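Local coordinates for protein 2-hydroxyhepta-2,4-diene-1,7-dioate isomerase (Mycobacterium marinum, PDB 3QDF) that probably isomerises or hydrolyses small keto-acid substrates at a metal site, as a zinc-binding member of the fumarylacetoacetate hydrolase family, at residues A101-N106 / H171-P176; G150-A155 / R167-D172; P187-L192 / H203-L208. All blocks are in the same frame, centred on the assembly; numbering follows the deposited sequence.

Interaction 1. Residues A101-N106 / H171-P176; sequences AIVGPN and HDTFCP
In Val103, CG1 stands anti to the carbonyl carbon (chi1 -65°) and CG2 lies between the backbone N and the carbonyl carbon. The two methyls therefore serve different neighbours. CG1 sits 3.8 Å from Thr173 CA and also meets the methyl CG2 of Thr173, the two side chains crossing at a slant. CG2 runs alongside the Pro176 ring, 4.0 Å from its CG, both side chains pointing the same way. On the other face of the sheet, Ile102 CG1 approaches Cys175 CB.

Strands 102-103 and 175-182 are parallel neighbours in the fumarylacetoacetate hydrolase fold. Ile102 pairs with Cys175 and Val103 with Pro176. Cys175 N donates to Ala101 O at 2.8 Å, and Val103 N to Cys175 O at 3.2 Å. Proline has no N-H, but its CA-H points at Val103 O, with Pro176 CA 3.2 Å from that oxygen.

A type II turn, His171 to Phe174, leads into the second strand. Ala101 CB packs 3.3 Å from His171 O at its start. One water links the segments, donating to Ile102 O and accepting from Thr173 N. Outside the two segments, Thr173 OG1 is hydrogen-bonded to Arg110 N.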
ATOM      1  N   ALA A 101      -1.178  10.108  -6.486  1.00 15.07           N
ATOM      2  CA  ALA A 101      -1.102   8.825  -7.183  1.00 15.76           C
ATOM      3  C   ALA A 101      -1.945   7.744  -6.525  1.00 16.44           C
ATOM      4  O   ALA A 101      -2.212   6.713  -7.151  1.00 16.46           O
ATOM      5  CB  ALA A 101       0.380   8.335  -7.368  1.00 15.17           C
ATOM      6  N   ILE A 102      -2.380   7.983  -5.284  1.00 16.51           N
ATOM      7  CA  ILE A 102      -3.024   6.938  -4.494  1.00 17.22           C
ATOM      8  C   ILE A 102      -4.427   6.653  -5.019  1.00 17.81           C
ATOM      9  O   ILE A 102      -5.198   7.581  -5.321  1.00 17.29           O
ATOM     10  CB  ILE A 102      -3.067   7.279  -2.954  1.00 17.74           C
ATOM     11  CG1 ILE A 102      -1.657   7.353  -2.356  1.00 16.62           C
ATOM     12  CG2 ILE A 102      -3.927   6.256  -2.186  1.00 17.74           C
ATOM     13  CD1 ILE A 102      -1.604   7.996  -0.952  1.00 18.13           C
ATOM     14  N   VAL A 103      -4.752   5.373  -5.157  1.00 17.00           N
ATOM     15  CA  VAL A 103      -6.171   4.987  -5.252  1.00 17.79           C
ATOM     16  C   VAL A 103      -6.399   3.821  -4.304  1.00 17.96           C
ATOM     17  O   VAL A 103      -5.441   3.156  -3.913  1.00 16.63           O
ATOM     18  CB  VAL A 103      -6.600   4.557  -6.684  1.00 17.80           C
ATOM     19  CG1 VAL A 103      -6.506   5.731  -7.641  1.00 18.35           C
ATOM     20  CG2 VAL A 103      -5.772   3.381  -7.185  1.00 18.59           C
ATOM     21  N   GLY A 104      -7.667   3.582  -3.957  1.00 18.51           N
ATOM     22  CA  GLY A 104      -8.020   2.473  -3.103  1.00 18.94           C
ATOM     23  C   GLY A 104      -8.271   1.188  -3.863  1.00 20.16           C
ATOM     24  O   GLY A 104      -8.051   1.106  -5.080  1.00 21.10           O
ATOM     25  N   PRO A 105      -8.707   0.147  -3.137  1.00 20.58           N
ATOM     26  CA  PRO A 105      -9.067  -1.125  -3.728  1.00 21.28           C
ATOM     27  C   PRO A 105     -10.118  -0.961  -4.810  1.00 22.04           C
ATOM     28  O   PRO A 105     -11.031  -0.136  -4.658  1.00 22.50           O
ATOM     29  CB  PRO A 105      -9.691  -1.894  -2.561  1.00 21.86           C
ATOM     30  CG  PRO A 105      -9.160  -1.289  -1.384  1.00 20.74           C
ATOM     31  CD  PRO A 105      -8.816   0.128  -1.672  1.00 19.66           C
ATOM     32  N   ASN A 106      -9.958  -1.723  -5.895  1.00 22.50           N
ATOM     33  CA  ASN A 106     -10.937  -1.820  -6.991  1.00 24.20           C
ATOM     34  C   ASN A 106     -11.049  -0.574  -7.873  1.00 24.33           C
ATOM     35  O   ASN A 106     -11.884  -0.517  -8.770  1.00 25.30           O
ATOM     36  CB  ASN A 106     -12.327  -2.262  -6.466  1.00 25.75           C
ATOM     37  CG  ASN A 106     -12.248  -3.483  -5.545  1.00 26.60           C
ATOM     38  OD1 ASN A 106     -12.522  -3.396  -4.343  1.00 29.53           O
ATOM     39  ND2 ASN A 106     -11.869  -4.614  -6.102  1.00 27.70           N
ATOM     40  N   HIS A 171       2.338   9.133 -11.805  1.00 17.54           N
ATOM     41  CA  HIS A 171       1.072   9.393 -12.504  1.00 17.55           C
ATOM     42  C   HIS A 171      -0.118   9.174 -11.580  1.00 17.19           C
ATOM     43  O   HIS A 171      -0.037   8.349 -10.666  1.00 16.22           O
ATOM     44  CB  HIS A 171       0.948   8.506 -13.737  1.00 18.69           C
ATOM     45  CG  HIS A 171       1.929   8.852 -14.816  1.00 18.98           C
ATOM     46  ND1 HIS A 171       1.639   9.748 -15.816  1.00 20.18           N
ATOM     47  CD2 HIS A 171       3.201   8.444 -15.034  1.00 19.72           C
ATOM     48  CE1 HIS A 171       2.689   9.880 -16.612  1.00 20.82           C
ATOM     49  NE2 HIS A 171       3.651   9.096 -16.163  1.00 20.30           N
ATOM     50  N   ASP A 172      -1.207   9.916 -11.791  1.00 17.06           N
ATOM     51  CA  ASP A 172      -2.427   9.633 -11.033  1.00 18.24           C
ATOM     52  C   ASP A 172      -2.770   8.149 -11.180  1.00 17.97           C
ATOM     53  O   ASP A 172      -2.628   7.585 -12.274  1.00 19.54           O
ATOM     54  CB  ASP A 172      -3.602  10.522 -11.481  1.00 19.51           C
ATOM     55  CG  ASP A 172      -3.427  11.986 -11.070  1.00 19.40           C
ATOM     56  OD1 ASP A 172      -2.382  12.370 -10.471  1.00 20.28           O
ATOM     57  OD2 ASP A 172      -4.350  12.757 -11.360  1.00 21.67           O
ATOM     58  N   THR A 173      -3.184   7.522 -10.077  1.00 17.11           N
ATOM     59  CA  THR A 173      -3.597   6.090 -10.031  1.00 17.30           C
ATOM     60  C   THR A 173      -2.443   5.084  -9.925  1.00 17.08           C
ATOM     61  O   THR A 173      -2.671   3.884  -9.812  1.00 17.81           O
ATOM     62  CB  THR A 173      -4.596   5.671 -11.181  1.00 18.02           C
ATOM     63  OG1 THR A 173      -3.873   5.467 -12.401  1.00 19.43           O
ATOM     64  CG2 THR A 173      -5.703   6.734 -11.398  1.00 17.85           C
ATOM     65  N   PHE A 174      -1.202   5.568  -9.909  1.00 16.64           N
ATOM     66  CA  PHE A 174      -0.058   4.686  -9.914  1.00 16.49           C
ATOM     67  C   PHE A 174       0.342   4.256  -8.518  1.00 16.01           C
ATOM     68  O   PHE A 174       1.400   3.649  -8.340  1.00 15.57           O
ATOM     69  CB  PHE A 174       1.150   5.339 -10.627  1.00 16.43           C
ATOM     70  CG  PHE A 174       1.169   5.134 -12.135  1.00 17.54           C
ATOM     71  CD1 PHE A 174      -0.014   4.938 -12.851  1.00 15.94           C
ATOM     72  CD2 PHE A 174       2.385   5.150 -12.829  1.00 16.88           C
ATOM     73  CE1 PHE A 174       0.013   4.753 -14.240  1.00 18.66           C
ATOM     74  CE2 PHE A 174       2.423   4.970 -14.227  1.00 19.51           C
ATOM     75  CZ  PHE A 174       1.244   4.774 -14.929  1.00 18.81           C
ATOM     76  N   CYS A 175      -0.477   4.572  -7.523  1.00 16.46           N
ATOM     77  CA  CYS A 175      -0.205   4.066  -6.172  1.00 16.67           C
ATOM     78  C   CYS A 175      -1.474   3.442  -5.511  1.00 16.85           C
ATOM     79  O   CYS A 175      -1.958   3.937  -4.509  1.00 15.70           O
ATOM     80  CB  CYS A 175       0.456   5.132  -5.286  1.00 16.05           C
ATOM     81  SG  CYS A 175       1.211   4.403  -3.803  1.00 17.30           S
ATOM     82  N   PRO A 176      -2.002   2.347  -6.089  1.00 17.33           N
ATOM     83  CA  PRO A 176      -3.039   1.629  -5.354  1.00 17.84           C
ATOM     84  C   PRO A 176      -2.548   1.266  -3.952  1.00 17.28           C
ATOM     85  O   PRO A 176      -1.367   0.894  -3.782  1.00 17.17           O
ATOM     86  CB  PRO A 176      -3.233   0.349  -6.171  1.00 18.37           C
ATOM     87  CG  PRO A 176      -2.829   0.725  -7.574  1.00 19.59           C
ATOM     88  CD  PRO A 176      -1.688   1.721  -7.387  1.00 17.66           C
TER
HETATM   89  O   HOH W   1      -4.792   8.689  -7.974  1.00 12.66           O

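Interaction 2. Residues G150-A155 / R167-D172; sequences GNDVSA and RAKGHD. With ZN (zinc ion), chain B; EDO (1,2-ethanediol), chain D.
Lys169 and Asp152 cross at about a right angle, and the lysine tip meets OD2 of the carboxylate from above its plane. The pair belongs to the metal site of the fumarylacetoacetate hydrolase fold, where Asp152 joins Glu121 and Glu123 in binding zinc. Asp152 CG is anti to the backbone N (chi1 -176°), which carries the carboxylate to the metal. OD2 is the bridging oxygen: it binds the zinc ion at 2.1 Å and accepts from Lys169 NZ at 2.8 Å. OD1 has its own salt bridge to Lys97.

The lysine chain is extended until its last torsion, where it bends (chi4 -62°) and turns NZ toward Ser154. NZ donates to Ser154 OG at 2.7 Å. That hydroxyl in turn donates to Asp152 O, also at 2.7 Å. The serine thus ties the lysine tip to the backbone of the metal ligand. An inverse gamma turn centred on Asp152, closed by a weak bond from Val153 N to Asn151 O, bends the chain here.

Farther along, the backbone closes the contact. Ala155, at the N-cap position of helix 156-162, gives its N-H to Ala168 O in a nearly straight bond (177°). Ala155 CB and Ala168 CB lie 4.3 Å apart beside it.

A bound 1,2-ethanediol, probably picked up during crystallisation, spans the site: its O1 binds the zinc ion at 2.1 Å, and its O2 accepts from Lys169 NZ at 3.2 Å.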
ATOM      1  N   GLY A 150       0.800  -2.091  -1.152  1.00 18.32           N
ATOM      2  CA  GLY A 150       0.921  -1.097  -2.195  1.00 16.96           C
ATOM      3  C   GLY A 150       1.248  -1.725  -3.533  1.00 18.40           C
ATOM      4  O   GLY A 150       1.847  -2.824  -3.606  1.00 19.00           O
ATOM      5  N   ASN A 151       0.825  -1.037  -4.599  1.00 18.35           N
ATOM      6  CA  ASN A 151       1.212  -1.376  -5.964  1.00 19.33           C
ATOM      7  C   ASN A 151       1.996  -0.196  -6.527  1.00 19.57           C
ATOM      8  O   ASN A 151       1.405   0.843  -6.902  1.00 19.41           O
ATOM      9  CB  ASN A 151      -0.027  -1.668  -6.842  1.00 19.62           C
ATOM     10  CG  ASN A 151       0.333  -2.293  -8.193  1.00 21.15           C
ATOM     11  OD1 ASN A 151       1.475  -2.233  -8.630  1.00 22.17           O
ATOM     12  ND2 ASN A 151      -0.658  -2.891  -8.859  1.00 22.16           N
ATOM     13  N   ASP A 152       3.323  -0.346  -6.582  1.00 19.02           N
ATOM     14  CA  ASP A 152       4.189   0.726  -7.087  1.00 18.37           C
ATOM     15  C   ASP A 152       4.188   0.765  -8.626  1.00 18.46           C
ATOM     16  O   ASP A 152       5.155   0.335  -9.305  1.00 18.70           O
ATOM     17  CB  ASP A 152       5.607   0.547  -6.543  1.00 18.34           C
ATOM     18  CG  ASP A 152       6.536   1.674  -6.960  1.00 20.36           C
ATOM     19  OD1 ASP A 152       6.035   2.738  -7.392  1.00 21.00           O
ATOM     20  OD2 ASP A 152       7.763   1.503  -6.845  1.00 20.61           O
ATOM     21  N   VAL A 153       3.102   1.278  -9.193  1.00 18.18           N
ATOM     22  CA  VAL A 153       2.965   1.268 -10.657  1.00 18.64           C
ATOM     23  C   VAL A 153       4.023   2.177 -11.305  1.00 19.25           C
ATOM     24  O   VAL A 153       4.257   3.303 -10.839  1.00 17.53           O
ATOM     25  CB  VAL A 153       1.522   1.597 -11.083  1.00 19.61           C
ATOM     26  CG1 VAL A 153       1.372   1.460 -12.570  1.00 18.59           C
ATOM     27  CG2 VAL A 153       0.548   0.657 -10.379  1.00 16.32           C
ATOM     28  N   SER A 154       4.675   1.667 -12.357  1.00 20.29           N
ATOM     29  CA  SER A 154       5.885   2.285 -12.891  1.00 21.65           C
ATOM     30  C   SER A 154       5.935   2.226 -14.425  1.00 23.48           C
ATOM     31  O   SER A 154       5.925   1.126 -15.020  1.00 23.86           O
ATOM     32  CB  SER A 154       7.128   1.578 -12.337  1.00 21.50           C
ATOM     33  OG  SER A 154       7.044   1.394 -10.923  1.00 21.71           O
ATOM     34  N   ALA A 155       5.994   3.403 -15.052  1.00 23.55           N
ATOM     35  CA  ALA A 155       6.235   3.519 -16.491  1.00 25.56           C
ATOM     36  C   ALA A 155       7.739   3.350 -16.772  1.00 26.42           C
ATOM     37  O   ALA A 155       8.529   4.296 -16.597  1.00 26.68           O
ATOM     38  CB  ALA A 155       5.738   4.861 -16.993  1.00 24.66           C
ATOM     39  N   ARG A 167       8.706  10.854 -12.421  1.00 18.90           N
ATOM     40  CA  ARG A 167       7.612  10.876 -13.384  1.00 19.30           C
ATOM     41  C   ARG A 167       7.050   9.470 -13.651  1.00 18.65           C
ATOM     42  O   ARG A 167       5.842   9.268 -13.600  1.00 18.63           O
ATOM     43  CB  ARG A 167       8.026  11.559 -14.684  1.00 20.19           C
ATOM     44  CG  ARG A 167       6.978  11.384 -15.788  1.00 20.35           C
ATOM     45  CD  ARG A 167       7.309  12.224 -17.019  1.00 21.73           C
ATOM     46  NE  ARG A 167       8.448  11.714 -17.776  1.00 23.58           N
ATOM     47  CZ  ARG A 167       8.396  11.293 -19.042  1.00 27.26           C
ATOM     48  NH1 ARG A 167       7.246  11.305 -19.723  1.00 27.76           N
ATOM     49  NH2 ARG A 167       9.512  10.886 -19.651  1.00 27.76           N
ATOM     50  N   ALA A 168       7.931   8.513 -13.924  1.00 19.28           N
ATOM     51  CA  ALA A 168       7.541   7.120 -14.191  1.00 19.66           C
ATOM     52  C   ALA A 168       6.625   6.571 -13.114  1.00 19.59           C
ATOM     53  O   ALA A 168       5.673   5.842 -13.403  1.00 19.69           O
ATOM     54  CB  ALA A 168       8.798   6.221 -14.317  1.00 19.55           C
ATOM     55  N   LYS A 169       6.886   6.948 -11.862  1.00 19.33           N
ATOM     56  CA  LYS A 169       6.141   6.374 -10.742  1.00 18.87           C
ATOM     57  C   LYS A 169       5.036   7.281 -10.163  1.00 18.61           C
ATOM     58  O   LYS A 169       4.360   6.902  -9.200  1.00 17.34           O
ATOM     59  CB  LYS A 169       7.123   5.934  -9.656  1.00 18.66           C
ATOM     60  CG  LYS A 169       7.848   4.638 -10.022  1.00 20.71           C
ATOM     61  CD  LYS A 169       9.124   4.486  -9.232  1.00 21.64           C
ATOM     62  CE  LYS A 169       9.858   3.212  -9.593  1.00 21.16           C
ATOM     63  NZ  LYS A 169       9.078   1.977  -9.300  1.00 23.72           N
ATOM     64  N   GLY A 170       4.834   8.454 -10.770  1.00 18.99           N
ATOM     65  CA  GLY A 170       4.060   9.528 -10.119  1.00 17.96           C
ATOM     66  C   GLY A 170       2.728   9.882 -10.765  1.00 18.03           C
ATOM     67  O   GLY A 170       2.062  10.828 -10.329  1.00 16.78           O
ATOM     68  N   HIS A 171       2.338   9.133 -11.805  1.00 17.54           N
ATOM     69  CA  HIS A 171       1.072   9.393 -12.504  1.00 17.55           C
ATOM     70  C   HIS A 171      -0.118   9.174 -11.580  1.00 17.19           C
ATOM     71  O   HIS A 171      -0.037   8.349 -10.666  1.00 16.22           O
ATOM     72  CB  HIS A 171       0.948   8.506 -13.737  1.00 18.69           C
ATOM     73  CG  HIS A 171       1.929   8.852 -14.816  1.00 18.98           C
ATOM     74  ND1 HIS A 171       1.639   9.748 -15.816  1.00 20.18           N
ATOM     75  CD2 HIS A 171       3.201   8.444 -15.034  1.00 19.72           C
ATOM     76  CE1 HIS A 171       2.689   9.880 -16.612  1.00 20.82           C
ATOM     77  NE2 HIS A 171       3.651   9.096 -16.163  1.00 20.30           N
ATOM     78  N   ASP A 172      -1.207   9.916 -11.791  1.00 17.06           N
ATOM     79  CA  ASP A 172      -2.427   9.633 -11.033  1.00 18.24           C
ATOM     80  C   ASP A 172      -2.770   8.149 -11.180  1.00 17.97           C
ATOM     81  O   ASP A 172      -2.628   7.585 -12.274  1.00 19.54           O
ATOM     82  CB  ASP A 172      -3.602  10.522 -11.481  1.00 19.51           C
ATOM     83  CG  ASP A 172      -3.427  11.986 -11.070  1.00 19.40           C
ATOM     84  OD1 ASP A 172      -2.382  12.370 -10.471  1.00 20.28           O
ATOM     85  OD2 ASP A 172      -4.350  12.757 -11.360  1.00 21.67           O
TER
HETATM   86 ZN    ZN B 266       8.778  -0.134  -5.961  1.00 29.07          ZN
HETATM   87  C1  EDO D 268      11.299   0.448  -7.294  1.00 38.84           C
HETATM   88  O1  EDO D 268      10.824  -0.550  -6.364  1.00 37.05           O
HETATM   89  C2  EDO D 268      12.181  -0.123  -8.412  1.00 41.59           C
HETATM   90  O2  EDO D 268      11.839   0.484  -9.679  1.00 40.85           O
HETATM   91  O   HOH W   2       9.121   0.845  -3.937  1.00 18.69           O

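Interaction 3. Residues P187-L192 / H203-L208; sequences PADLEL and HARTSL. With ZN (zinc ion), chain C.
Glu191 and Leu192 run antiparallel to Arg205 and Ala204 at the open end of a beta hairpin formed by strands 191-196 and 199-205. Glu191 and Arg205 are a non-hydrogen-bonded pair. Leu192 and Ala204 are the hydrogen-bonded pair next to it. Leu192 N donates to Ala204 O at 2.6 Å, and Ala204 N returns a bond to Leu192 O. Beyond the paired strands, Thr206 N still reaches Leu190 O as the second segment turns into a 3-10 stretch.

Thr206 holds the loop before the first strand. Its OG1 lies between the backbone N and the carbonyl carbon (chi1 61°). From there it donates to Pro187 O at 2.7 Å and accepts the N-H of Leu190 in an almost straight bond of 2.8 Å.

Arg205 grips Asp189 side-on with two nitrogens, the flat groups of the two side chains turned 77° apart. NE makes a salt bridge to Asp189 OD1 at 2.8 Å, and that oxygen lies in the guanidinium plane. NH1 makes a hydrogen bond to the main-chain O of Asp189 and a salt bridge with Glu254. Ser207 OG donates to Asp189 OD1 from the face of the carboxylate opposite to NE. Both donors are well out of the carboxylate plane. One face of the guanidinium lies over the backbone at Leu190 C and Glu191 N.

At the other end of the contact, Glu191 and His203 bind the second zinc ion. The glutamate chain is extended, and its carboxylate stands nearly perpendicular to the imidazole, 83° apart. Glu191 OE1 and His203 NE2 each lie 2.1 Å from the zinc ion, with Glu191 OE2 farther off at 2.7 Å.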
ATOM      1  N   PRO A 187       5.886  -8.080  10.229  1.00 26.89           N
ATOM      2  CA  PRO A 187       6.278  -7.985   8.816  1.00 25.72           C
ATOM      3  C   PRO A 187       7.495  -8.797   8.410  1.00 25.87           C
ATOM      4  O   PRO A 187       7.861  -8.762   7.235  1.00 25.43           O
ATOM      5  CB  PRO A 187       6.638  -6.500   8.653  1.00 24.37           C
ATOM      6  CG  PRO A 187       7.176  -6.120   9.998  1.00 25.42           C
ATOM      7  CD  PRO A 187       6.323  -6.891  11.002  1.00 26.55           C
ATOM      8  N   ALA A 188       8.137  -9.490   9.356  1.00 26.10           N
ATOM      9  CA  ALA A 188       9.467 -10.067   9.099  1.00 26.55           C
ATOM     10  C   ALA A 188       9.488 -11.191   8.067  1.00 27.06           C
ATOM     11  O   ALA A 188      10.479 -11.364   7.361  1.00 27.06           O
ATOM     12  CB  ALA A 188      10.131 -10.550  10.424  1.00 27.85           C
ATOM     13  N   ASP A 189       8.415 -11.979   8.011  1.00 27.46           N
ATOM     14  CA  ASP A 189       8.401 -13.153   7.142  1.00 27.92           C
ATOM     15  C   ASP A 189       7.015 -13.480   6.618  1.00 27.70           C
ATOM     16  O   ASP A 189       6.427 -14.498   6.983  1.00 28.33           O
ATOM     17  CB  ASP A 189       8.973 -14.373   7.866  1.00 29.61           C
ATOM     18  CG  ASP A 189       9.197 -15.546   6.930  1.00 30.56           C
ATOM     19  OD1 ASP A 189       9.331 -15.313   5.716  1.00 30.89           O
ATOM     20  OD2 ASP A 189       9.225 -16.698   7.408  1.00 33.82           O
ATOM     21  N   LEU A 190       6.503 -12.629   5.744  1.00 26.31           N
ATOM     22  CA  LEU A 190       5.168 -12.820   5.217  1.00 26.24           C
ATOM     23  C   LEU A 190       5.264 -13.088   3.739  1.00 26.85           C
ATOM     24  O   LEU A 190       6.077 -12.471   3.051  1.00 26.12           O
ATOM     25  CB  LEU A 190       4.344 -11.550   5.418  1.00 24.95           C
ATOM     26  CG  LEU A 190       4.089 -11.034   6.825  1.00 24.39           C
ATOM     27  CD1 LEU A 190       3.286  -9.710   6.726  1.00 21.40           C
ATOM     28  CD2 LEU A 190       3.366 -12.086   7.683  1.00 24.35           C
ATOM     29  N   GLU A 191       4.415 -13.983   3.238  1.00 27.60           N
ATOM     30  CA  GLU A 191       4.379 -14.219   1.802  1.00 28.07           C
ATOM     31  C   GLU A 191       3.755 -13.038   1.061  1.00 26.50           C
ATOM     32  O   GLU A 191       2.785 -12.456   1.528  1.00 25.35           O
ATOM     33  CB  GLU A 191       3.589 -15.474   1.449  1.00 29.21           C
ATOM     34  CG  GLU A 191       3.647 -15.723  -0.052  1.00 32.85           C
ATOM     35  CD  GLU A 191       2.835 -16.904  -0.499  1.00 37.98           C
ATOM     36  OE1 GLU A 191       3.349 -18.027  -0.379  1.00 39.27           O
ATOM     37  OE2 GLU A 191       1.695 -16.701  -0.988  1.00 41.67           O
ATOM     38  N   LEU A 192       4.300 -12.720  -0.112  1.00 25.91           N
ATOM     39  CA  LEU A 192       3.677 -11.772  -1.026  1.00 25.44           C
ATOM     40  C   LEU A 192       3.487 -12.425  -2.402  1.00 26.44           C
ATOM     41  O   LEU A 192       4.426 -12.989  -2.974  1.00 27.62           O
ATOM     42  CB  LEU A 192       4.519 -10.489  -1.130  1.00 23.68           C
ATOM     43  CG  LEU A 192       4.118  -9.353  -2.070  1.00 24.45           C
ATOM     44  CD1 LEU A 192       4.946  -8.094  -1.727  1.00 23.66           C
ATOM     45  CD2 LEU A 192       4.286  -9.722  -3.561  1.00 22.68           C
ATOM     46  N   HIS A 203       6.073 -14.075  -6.375  1.00 27.23           N
ATOM     47  CA  HIS A 203       5.795 -15.063  -5.344  1.00 28.02           C
ATOM     48  C   HIS A 203       7.019 -15.155  -4.464  1.00 28.18           C
ATOM     49  O   HIS A 203       7.973 -15.852  -4.800  1.00 28.85           O
ATOM     50  CB  HIS A 203       5.467 -16.410  -6.000  1.00 29.55           C
ATOM     51  CG  HIS A 203       4.714 -17.357  -5.121  1.00 29.73           C
ATOM     52  ND1 HIS A 203       4.563 -18.688  -5.438  1.00 32.49           N
ATOM     53  CD2 HIS A 203       4.086 -17.181  -3.933  1.00 29.31           C
ATOM     54  CE1 HIS A 203       3.858 -19.291  -4.493  1.00 32.54           C
ATOM     55  NE2 HIS A 203       3.559 -18.400  -3.566  1.00 30.32           N
ATOM     56  N   ALA A 204       7.004 -14.421  -3.350  1.00 27.42           N
ATOM     57  CA  ALA A 204       8.175 -14.350  -2.472  1.00 28.23           C
ATOM     58  C   ALA A 204       7.789 -13.978  -1.050  1.00 27.63           C
ATOM     59  O   ALA A 204       6.639 -13.664  -0.780  1.00 27.89           O
ATOM     60  CB  ALA A 204       9.207 -13.350  -3.037  1.00 27.42           C
ATOM     61  N   ARG A 205       8.744 -14.036  -0.133  1.00 28.62           N
ATOM     62  CA  ARG A 205       8.480 -13.703   1.270  1.00 28.30           C
ATOM     63  C   ARG A 205       9.245 -12.438   1.646  1.00 27.62           C
ATOM     64  O   ARG A 205      10.352 -12.204   1.145  1.00 27.79           O
ATOM     65  CB  ARG A 205       8.857 -14.869   2.193  1.00 29.19           C
ATOM     66  CG  ARG A 205       8.241 -16.211   1.802  1.00 30.82           C
ATOM     67  CD  ARG A 205       8.444 -17.251   2.902  1.00 31.51           C
ATOM     68  NE  ARG A 205       7.641 -16.914   4.078  1.00 30.87           N
ATOM     69  CZ  ARG A 205       6.349 -17.204   4.223  1.00 33.23           C
ATOM     70  NH1 ARG A 205       5.697 -16.834   5.326  1.00 31.24           N
ATOM     71  NH2 ARG A 205       5.693 -17.861   3.268  1.00 33.42           N
ATOM     72  N   THR A 206       8.655 -11.627   2.519  1.00 26.61           N
ATOM     73  CA  THR A 206       9.291 -10.402   2.991  1.00 26.48           C
ATOM     74  C   THR A 206      10.600 -10.678   3.751  1.00 28.24           C
ATOM     75  O   THR A 206      11.384  -9.760   3.963  1.00 27.82           O
ATOM     76  CB  THR A 206       8.339  -9.567   3.875  1.00 25.67           C
ATOM     77  OG1 THR A 206       7.962 -10.330   5.033  1.00 26.86           O
ATOM     78  CG2 THR A 206       7.077  -9.173   3.082  1.00 23.63           C
ATOM     79  N   SER A 207      10.851 -11.942   4.130  1.00 29.22           N
ATOM     80  CA  SER A 207      12.116 -12.309   4.770  1.00 30.70           C
ATOM     81  C   SER A 207      13.296 -12.197   3.795  1.00 31.25           C
ATOM     82  O   SER A 207      14.456 -12.283   4.206  1.00 31.91           O
ATOM     83  CB  SER A 207      12.061 -13.714   5.387  1.00 31.74           C
ATOM     84  OG  SER A 207      11.592 -14.670   4.453  1.00 33.36           O
ATOM     85  N   LEU A 208      12.990 -11.992   2.516  1.00 31.04           N
ATOM     86  CA  LEU A 208      14.025 -11.778   1.496  1.00 31.57           C
ATOM     87  C   LEU A 208      14.371 -10.304   1.277  1.00 30.35           C
ATOM     88  O   LEU A 208      15.177  -9.979   0.392  1.00 30.96           O
ATOM     89  CB  LEU A 208      13.616 -12.431   0.171  1.00 32.39           C
ATOM     90  CG  LEU A 208      13.471 -13.964   0.143  1.00 35.26           C
ATOM     91  CD1 LEU A 208      12.846 -14.392  -1.181  1.00 36.96           C
ATOM     92  CD2 LEU A 208      14.818 -14.693   0.353  1.00 36.98           C
TER
HETATM   93 ZN    ZN C 267       2.442 -19.137  -1.969  1.00 36.98          ZN

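How the interactions relate
Interactions 1 and 2 are neighbours, with centres about 8 Å apart, and they share His171 and Asp172. Strands 144-155 and 175-182 lie side by side, joined through the backbones of Asn151 and Pro176 and of Val153 and Phe174. Interaction 2 is fully buried, and its chemistry is ionic around a metal. Interaction 1 is partly buried and relies on parallel backbone bonds and small apolar groups. Interaction 3 stands apart, its centre 22 to 23 Å from the others, in another sheet, which contains the hairpin of strands 191-196 and 199-205. It is the more exposed zinc site, with a salt bridge and several hydroxyl bonds. Leu192 nevertheless comes within about 5 Å of Glu123, side chain to side chain, at the first zinc.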